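Local coordinates for adhesin competence repressor (Streptococcus pyogenes serotype M3, PDB 5JLU), which acts as a zinc-responsive transcriptional regulator of the MarR family, binding DNA as a metal-sensing repressor, at residues Q53-N57 with T58-K62; K73-K76 with S77-Q81; K132-E135 with I136-K139. All blocks are in the same frame, centred on the assembly; numbering follows the deposited sequence.

Contact 1 (Q53-N57 with T58-K62); sequences QRLTN and TDLAK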
loop_
_atom_site.group_PDB
_atom_site.type_symbol
_atom_site.label_atom_id
_atom_site.label_comp_id
_atom_site.label_asym_id
_atom_site.label_seq_id
_atom_site.Cartn_x
_atom_site.Cartn_y
_atom_site.Cartn_z
ATOM N N GLN A 53 13.668 -13.276 15.634
ATOM C CA GLN A 53 14.816 -14.218 15.471
ATOM C C GLN A 53 15.816 -13.681 14.453
ATOM O O GLN A 53 15.451 -12.906 13.539
ATOM C CB GLN A 53 14.338 -15.599 15.009
ATOM C CG GLN A 53 13.579 -15.556 13.702
ATOM C CD GLN A 53 12.705 -16.776 13.478
ATOM O OE1 GLN A 53 13.196 -17.913 13.534
ATOM N NE2 GLN A 53 11.396 -16.548 13.215
ATOM N N ARG A 54 17.079 -14.061 14.619
ATOM C CA ARG A 54 18.089 -13.802 13.614
ATOM C C ARG A 54 17.698 -14.540 12.310
ATOM O O ARG A 54 17.137 -15.659 12.350
ATOM C CB ARG A 54 19.481 -14.226 14.110
ATOM C CG ARG A 54 20.052 -13.415 15.305
ATOM C CD ARG A 54 21.484 -13.872 15.717
ATOM N NE ARG A 54 21.597 -15.321 15.492
ATOM C CZ ARG A 54 22.685 -16.011 15.147
ATOM N NH1 ARG A 54 22.568 -17.326 14.927
ATOM N NH2 ARG A 54 23.877 -15.424 15.024
ATOM N N LEU A 55 17.908 -13.873 11.156
ATOM C CA LEU A 55 17.559 -14.476 9.860
ATOM C C LEU A 55 18.540 -14.021 8.824
ATOM O O LEU A 55 19.227 -12.997 8.995
ATOM C CB LEU A 55 16.109 -14.116 9.386
ATOM C CG LEU A 55 14.869 -14.433 10.238
ATOM C CD1 LEU A 55 13.637 -13.580 9.848
ATOM C CD2 LEU A 55 14.514 -15.915 10.158
ATOM N N THR A 56 18.544 -14.741 7.719
ATOM C CA THR A 56 19.343 -14.365 6.580
ATOM C C THR A 56 18.578 -13.502 5.602
ATOM O O THR A 56 17.349 -13.414 5.637
ATOM C CB THR A 56 19.827 -15.630 5.800
ATOM O OG1 THR A 56 18.702 -16.452 5.453
ATOM C CG2 THR A 56 20.777 -16.431 6.641
ATOM N N ASN A 57 19.322 -12.943 4.665
ATOM C CA ASN A 57 18.748 -12.267 3.546
ATOM C C ASN A 57 17.668 -13.156 2.873
ATOM O O ASN A 57 16.515 -12.754 2.627
ATOM C CB ASN A 57 19.889 -11.850 2.582
ATOM C CG ASN A 57 19.381 -11.243 1.280
ATOM O OD1 ASN A 57 19.631 -10.073 0.973
ATOM N ND2 ASN A 57 18.639 -12.044 0.511
ATOM N N THR A 58 18.030 -14.394 2.625
ATOM C CA THR A 58 17.139 -15.319 1.912
ATOM C C THR A 58 15.930 -15.782 2.789
ATOM O O THR A 58 14.852 -15.917 2.277
ATOM C CB THR A 58 17.907 -16.460 1.169
ATOM O OG1 THR A 58 17.200 -17.690 1.332
ATOM C CG2 THR A 58 19.430 -16.637 1.587
ATOM N N ASP A 59 16.064 -15.946 4.104
ATOM C CA ASP A 59 14.868 -16.209 4.947
ATOM C C ASP A 59 13.910 -15.019 4.850
ATOM O O ASP A 59 12.739 -15.200 4.802
ATOM C CB ASP A 59 15.214 -16.320 6.412
ATOM C CG ASP A 59 16.128 -17.527 6.744
ATOM O OD1 ASP A 59 15.921 -18.583 6.108
ATOM O OD2 ASP A 59 17.041 -17.391 7.639
ATOM N N LEU A 60 14.460 -13.799 4.882
ATOM C CA LEU A 60 13.682 -12.552 4.826
ATOM C C LEU A 60 13.009 -12.450 3.529
ATOM O O LEU A 60 11.844 -12.125 3.512
ATOM C CB LEU A 60 14.598 -11.319 5.014
ATOM C CG LEU A 60 15.129 -11.183 6.464
ATOM C CD1 LEU A 60 16.278 -10.155 6.567
ATOM C CD2 LEU A 60 14.008 -10.833 7.440
ATOM N N ALA A 61 13.711 -12.711 2.415
ATOM C CA ALA A 61 13.054 -12.610 1.139
ATOM C C ALA A 61 11.865 -13.565 0.982
ATOM O O ALA A 61 10.819 -13.161 0.453
ATOM C CB ALA A 61 14.009 -12.781 -0.014
ATOM N N LYS A 62 12.067 -14.791 1.419
ATOM C CA LYS A 62 11.033 -15.835 1.432
ATOM C C LYS A 62 9.886 -15.453 2.321
ATOM O O LYS A 62 8.779 -15.433 1.890
ATOM C CB LYS A 62 11.607 -17.154 1.992
ATOM C CG LYS A 62 12.442 -17.975 1.022
ATOM C CD LYS A 62 12.585 -19.407 1.561
ATOM C CE LYS A 62 13.667 -20.212 0.852
ATOM N NZ LYS A 62 14.178 -21.255 1.788
#
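Thr56 and Asp59 form a capping box at the start of helix 57-64, with Thr56 in the N-cap position. The first half of the box is the nearly straight bond from Asp59 N to Thr56 OG1, 3.0 Å long. The reciprocal half runs from Thr56 N to Asp59 OD2, also 3.0 Å and with an N-H...O angle of 173°, although the donor meets the anti side of the carboxylate from 34° out of its plane. A weak bond from Thr56 OG1 to Asp59 OD2, at 2.9 Å, ties the two side chains directly. The first torsion of Thr56 (chi1 54°) explains this double use: OG1 sits between the backbone N and the carbonyl carbon, turned to the first turn of the helix. Asp59 CG lies beside its own backbone N, and this brings OD2 back over the N-cap residue.

Backbone bonds carry the helix on from the cap. Leu60 N donates to Thr56 O, and Ala61 N donates to Asn57 O at 2.8 Å.

Apolar contact flanks the box. Leu55 CD1 meets Leu60 CD2 at 3.7 Å, while Leu55 CB lies 3.8 Å from Asp59 CB, so that the leucine runs past the base of the aspartate as well.

The capped turn joins the strand to the helix-turn-helix region of this MarR-type fold. Leu55 bonds through its backbone to Phe98 of strand 96-100 and packs on Leu49 and Leu50 of helix 41-52. Leu60 lies against Ile46 and Leu49 of that helix and against Ile75 of helix 68-80. On the same helix 68-80, Thr72 OG1 is hydrogen-bonded to Asn57 OD1.

Contact 2 (K73-K76 with S77-Q81); sequences KAIK and SLVKQ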
loop_
_atom_site.group_PDB
_atom_site.type_symbol
_atom_site.label_atom_id
_atom_site.label_comp_id
_atom_site.label_asym_id
_atom_site.label_seq_id
_atom_site.Cartn_x
_atom_site.Cartn_y
_atom_site.Cartn_z
ATOM N N LYS A 73 19.120 -4.496 -0.764
ATOM C CA LYS A 73 18.959 -3.053 -0.818
ATOM C C LYS A 73 18.394 -2.445 0.516
ATOM O O LYS A 73 18.996 -1.564 1.103
ATOM C CB LYS A 73 18.085 -2.720 -2.031
ATOM C CG LYS A 73 18.050 -1.250 -2.402
ATOM C CD LYS A 73 18.368 -1.040 -3.898
ATOM C CE LYS A 73 18.579 0.434 -4.234
ATOM N NZ LYS A 73 17.395 1.224 -3.788
ATOM N N ALA A 74 17.279 -2.965 1.009
ATOM C CA ALA A 74 16.686 -2.501 2.264
ATOM C C ALA A 74 17.617 -2.684 3.457
ATOM O O ALA A 74 17.742 -1.785 4.287
ATOM C CB ALA A 74 15.402 -3.256 2.554
ATOM N N ILE A 75 18.324 -3.804 3.501
ATOM C CA ILE A 75 19.325 -4.008 4.545
ATOM C C ILE A 75 20.548 -3.060 4.461
ATOM O O ILE A 75 20.996 -2.526 5.500
ATOM C CB ILE A 75 19.771 -5.450 4.626
ATOM C CG1 ILE A 75 18.638 -6.342 5.190
ATOM C CG2 ILE A 75 20.991 -5.576 5.543
ATOM C CD1 ILE A 75 18.923 -7.812 5.094
ATOM N N LYS A 76 21.070 -2.797 3.276
ATOM C CA LYS A 76 22.146 -1.797 3.181
ATOM C C LYS A 76 21.745 -0.417 3.747
ATOM O O LYS A 76 22.469 0.219 4.542
ATOM C CB LYS A 76 22.610 -1.669 1.762
ATOM C CG LYS A 76 23.616 -2.744 1.376
ATOM C CD LYS A 76 23.956 -2.665 -0.124
ATOM C CE LYS A 76 24.747 -3.967 -0.440
ATOM N NZ LYS A 76 25.003 -4.096 -1.914
ATOM N N SER A 77 20.562 0.026 3.377
ATOM C CA SER A 77 20.079 1.329 3.901
ATOM C C SER A 77 19.869 1.268 5.411
ATOM O O SER A 77 20.149 2.205 6.134
ATOM C CB SER A 77 18.782 1.713 3.138
ATOM O OG SER A 77 18.041 2.660 3.813
ATOM N N LEU A 78 19.392 0.148 5.919
ATOM C CA LEU A 78 19.254 -0.019 7.370
ATOM C C LEU A 78 20.602 -0.017 8.139
ATOM O O LEU A 78 20.748 0.610 9.207
ATOM C CB LEU A 78 18.472 -1.308 7.663
ATOM C CG LEU A 78 16.957 -1.210 7.354
ATOM C CD1 LEU A 78 16.284 -2.533 7.532
ATOM C CD2 LEU A 78 16.335 -0.218 8.303
ATOM N N VAL A 79 21.567 -0.771 7.624
ATOM C CA VAL A 79 22.906 -0.756 8.192
ATOM C C VAL A 79 23.434 0.697 8.147
ATOM O O VAL A 79 23.963 1.183 9.146
ATOM C CB VAL A 79 23.828 -1.679 7.437
ATOM C CG1 VAL A 79 25.311 -1.461 7.876
ATOM C CG2 VAL A 79 23.417 -3.160 7.617
ATOM N N LYS A 80 23.251 1.391 7.021
ATOM C CA LYS A 80 23.695 2.794 6.899
ATOM C C LYS A 80 23.082 3.683 7.986
ATOM O O LYS A 80 23.761 4.530 8.513
ATOM C CB LYS A 80 23.414 3.394 5.502
ATOM C CG LYS A 80 23.752 4.926 5.383
ATOM C CD LYS A 80 22.960 5.670 4.294
ATOM C CE LYS A 80 22.946 7.199 4.511
ATOM N NZ LYS A 80 21.593 7.809 4.381
ATOM N N GLN A 81 21.834 3.423 8.373
ATOM C CA GLN A 81 21.166 4.180 9.455
ATOM C C GLN A 81 21.371 3.614 10.841
ATOM O O GLN A 81 20.623 3.957 11.763
ATOM C CB GLN A 81 19.681 4.299 9.136
ATOM C CG GLN A 81 19.461 4.971 7.763
ATOM C CD GLN A 81 17.953 5.023 7.404
ATOM O OE1 GLN A 81 17.213 5.851 7.930
ATOM N NE2 GLN A 81 17.507 4.140 6.536
#
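Leu78 packs back along helix 68-80 onto the carbonyl of Ala74, one turn earlier, in the helix that follows helix 57-64 in the MarR-type helix-turn-helix; in this family the second helix of that motif is the recognition helix, so a DNA-reading role is probable here. Starting at the backbone, Leu78 CB lies 3.5 Å from both Ala74 O and Ile75 O. The next atom, Leu78 CG, comes nearer to Ala74 O, at 3.2 Å, because the first torsion (chi1 -73°) sets it beside the backbone N and thus back along the helix. Of the two methyls, Leu78 CD1 still touches Ala74 O, and the branched end belongs to the interior: the side chain packs on Gln43 and Ile46 of helix 41-52, on Leu39 and Met83, and on Leu84 of strand 84-88.

Successive i to i+4 backbone bonds run alongside. Leu78 N donates to Ala74 O, and Val79 N to Ile75 O at 2.8 Å with a nearly straight N-H...O angle of 175°. Beside them, Val79 CG2 meets Ile75 CG2 at 4.0 Å, the two beta-branched side chains crossing at an angle. Ser77 OG and Ala74 O each accept a hydrogen bond from Gln43 NE2, which fastens this helix to helix 41-52.

The helix ends at Lys80; Gln81 is the first residue to leave helical backbone angles, and its amide turns back to the preceding turn. Besides a weak bond to Ser77 OG, Gln81 NE2 reaches Ser77 O at 3.3 Å from 70° out of the carbonyl plane, while Gln81 N bonds the same oxygen from the opposite face at 3.1 Å.

Contact 3 (K132-E135 with I136-K139); sequences KELE and IVDK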
loop_
_atom_site.group_PDB
_atom_site.type_symbol
_atom_site.label_atom_id
_atom_site.label_comp_id
_atom_site.label_asym_id
_atom_site.label_seq_id
_atom_site.Cartn_x
_atom_site.Cartn_y
_atom_site.Cartn_z
ATOM N N LYS A 132 -20.614 -18.556 9.190
ATOM C CA LYS A 132 -20.922 -18.880 7.796
ATOM C C LYS A 132 -20.363 -17.833 6.811
ATOM O O LYS A 132 -19.615 -18.165 5.892
ATOM C CB LYS A 132 -22.456 -19.047 7.570
ATOM C CG LYS A 132 -22.882 -20.439 7.098
ATOM C CD LYS A 132 -24.413 -20.555 6.993
ATOM C CE LYS A 132 -25.071 -21.028 8.298
ATOM N NZ LYS A 132 -26.476 -21.478 8.059
ATOM N N GLU A 133 -20.750 -16.592 7.004
ATOM C CA GLU A 133 -20.196 -15.515 6.208
ATOM C C GLU A 133 -18.640 -15.564 6.229
ATOM O O GLU A 133 -18.001 -15.623 5.184
ATOM C CB GLU A 133 -20.796 -14.168 6.654
ATOM C CG GLU A 133 -22.276 -14.044 6.287
ATOM C CD GLU A 133 -22.996 -12.866 6.937
ATOM O OE1 GLU A 133 -22.546 -12.336 8.011
ATOM O OE2 GLU A 133 -24.030 -12.450 6.350
ATOM N N LEU A 134 -18.030 -15.732 7.401
ATOM C CA LEU A 134 -16.588 -15.708 7.494
ATOM C C LEU A 134 -15.886 -16.814 6.741
ATOM O O LEU A 134 -14.700 -16.654 6.444
ATOM C CB LEU A 134 -16.085 -15.639 8.966
ATOM C CG LEU A 134 -16.462 -14.295 9.616
ATOM C CD1 LEU A 134 -16.187 -14.318 11.103
ATOM C CD2 LEU A 134 -15.757 -13.095 8.992
ATOM N N GLU A 135 -16.533 -17.942 6.437
ATOM C CA GLU A 135 -15.838 -18.946 5.566
ATOM C C GLU A 135 -15.632 -18.393 4.144
ATOM O O GLU A 135 -14.645 -18.673 3.479
ATOM C CB GLU A 135 -16.574 -20.329 5.503
ATOM C CG GLU A 135 -16.811 -20.996 6.878
ATOM C CD GLU A 135 -15.597 -20.897 7.808
ATOM O OE1 GLU A 135 -14.562 -21.528 7.450
ATOM O OE2 GLU A 135 -15.666 -20.168 8.860
ATOM N N ILE A 136 -16.573 -17.591 3.725
ATOM C CA ILE A 136 -16.512 -16.983 2.425
ATOM C C ILE A 136 -15.510 -15.829 2.463
ATOM O O ILE A 136 -14.733 -15.664 1.542
ATOM C CB ILE A 136 -17.861 -16.485 2.031
ATOM C CG1 ILE A 136 -18.786 -17.701 1.821
ATOM C CG2 ILE A 136 -17.807 -15.638 0.757
ATOM C CD1 ILE A 136 -20.229 -17.277 1.880
ATOM N N VAL A 137 -15.529 -15.042 3.529
ATOM C CA VAL A 137 -14.549 -13.999 3.665
ATOM C C VAL A 137 -13.149 -14.612 3.637
ATOM O O VAL A 137 -12.310 -14.120 2.927
ATOM C CB VAL A 137 -14.798 -13.137 4.901
ATOM C CG1 VAL A 137 -13.593 -12.240 5.169
ATOM C CG2 VAL A 137 -16.078 -12.329 4.720
ATOM N N ASP A 138 -12.965 -15.767 4.271
ATOM C CA ASP A 138 -11.700 -16.458 4.284
ATOM C C ASP A 138 -11.299 -16.834 2.908
ATOM O O ASP A 138 -10.176 -16.510 2.443
ATOM C CB ASP A 138 -11.793 -17.713 5.176
ATOM C CG ASP A 138 -10.441 -18.474 5.337
ATOM O OD1 ASP A 138 -9.391 -18.076 4.786
ATOM O OD2 ASP A 138 -10.442 -19.508 6.036
ATOM N N LYS A 139 -12.212 -17.531 2.250
ATOM C CA LYS A 139 -11.997 -17.966 0.877
ATOM C C LYS A 139 -11.618 -16.742 0.035
ATOM O O LYS A 139 -10.654 -16.790 -0.678
ATOM C CB LYS A 139 -13.225 -18.707 0.326
ATOM C CG LYS A 139 -12.936 -19.663 -0.845
ATOM C CD LYS A 139 -14.206 -20.212 -1.546
ATOM C CE LYS A 139 -14.030 -20.311 -3.077
ATOM N NZ LYS A 139 -15.326 -20.502 -3.780
#
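The first turns of helix 131-149, the C-terminal helix of this MarR-type fold, bring Leu134 against Val137 and link residues 132-135 to 136-139 chiefly through the backbone. Glu133 O is gripped twice. Val137 N approaches Glu133 O in the carbonyl plane at 3.0 Å, with an N-H...O angle of 162°. Ile136 N lies closer to Glu133 O, at 2.8 Å, but bends to 131° and comes from above that plane, so the carbonyl is shared between an i+3 and an i+4 donor. Further along, Asp138 N donates to Leu134 O at 2.9 Å and Lys139 N to Glu135 O at 3.0 Å.

Side-chain contact within the helix is slight: Leu134 CD2 stands 4.2 Å from Val137 CB. Asp138 CB rests on Leu134 O at 3.3 Å, and with Asp138 CG anti to the backbone N (chi1 -176°) the carboxylate is carried outward. Glu135 bends at chi2, with Glu135 OE1 4.8 Å from Asp138 OD2; these like charges do not touch.

Glu133 OE1 accepts from Ser130 N just ahead of the segment, whereas Asp138 OD1 forms a salt bridge with Lys10 of the second subunit and Lys139 a cation-pi contact with Phe129 of that subunit. Leu134 and Asp138 pack on its Leu7, Val137 on its Phe140, and the two copies of Ile136 meet, so this start of helix 131-149 lies in the dimer interface, against the second subunit's helices 7-23 and 131-149.

How the contacts relate
Contacts 1 and 2 belong to the DNA-binding part of the fold and are partly buried; contact 3 is a surface contact even in the dimer, although the second subunit packs on part of it. The first two lie on successive helices, 57-64 and 68-80, which touch through Leu60 CD1 and Ile75 CD1 at 3.8 Å, with contact centres about 15 Å apart. Contact 3 lies on the other side of the chain's centre from contact 2, about 40 Å between centres. The chemistry follows position: a side-chain capping box begins one helix in contact 1, a glutamine amide folds back at a helix end in contact 2, and in contact 3 Asp138 and Lys139 reach the second subunit.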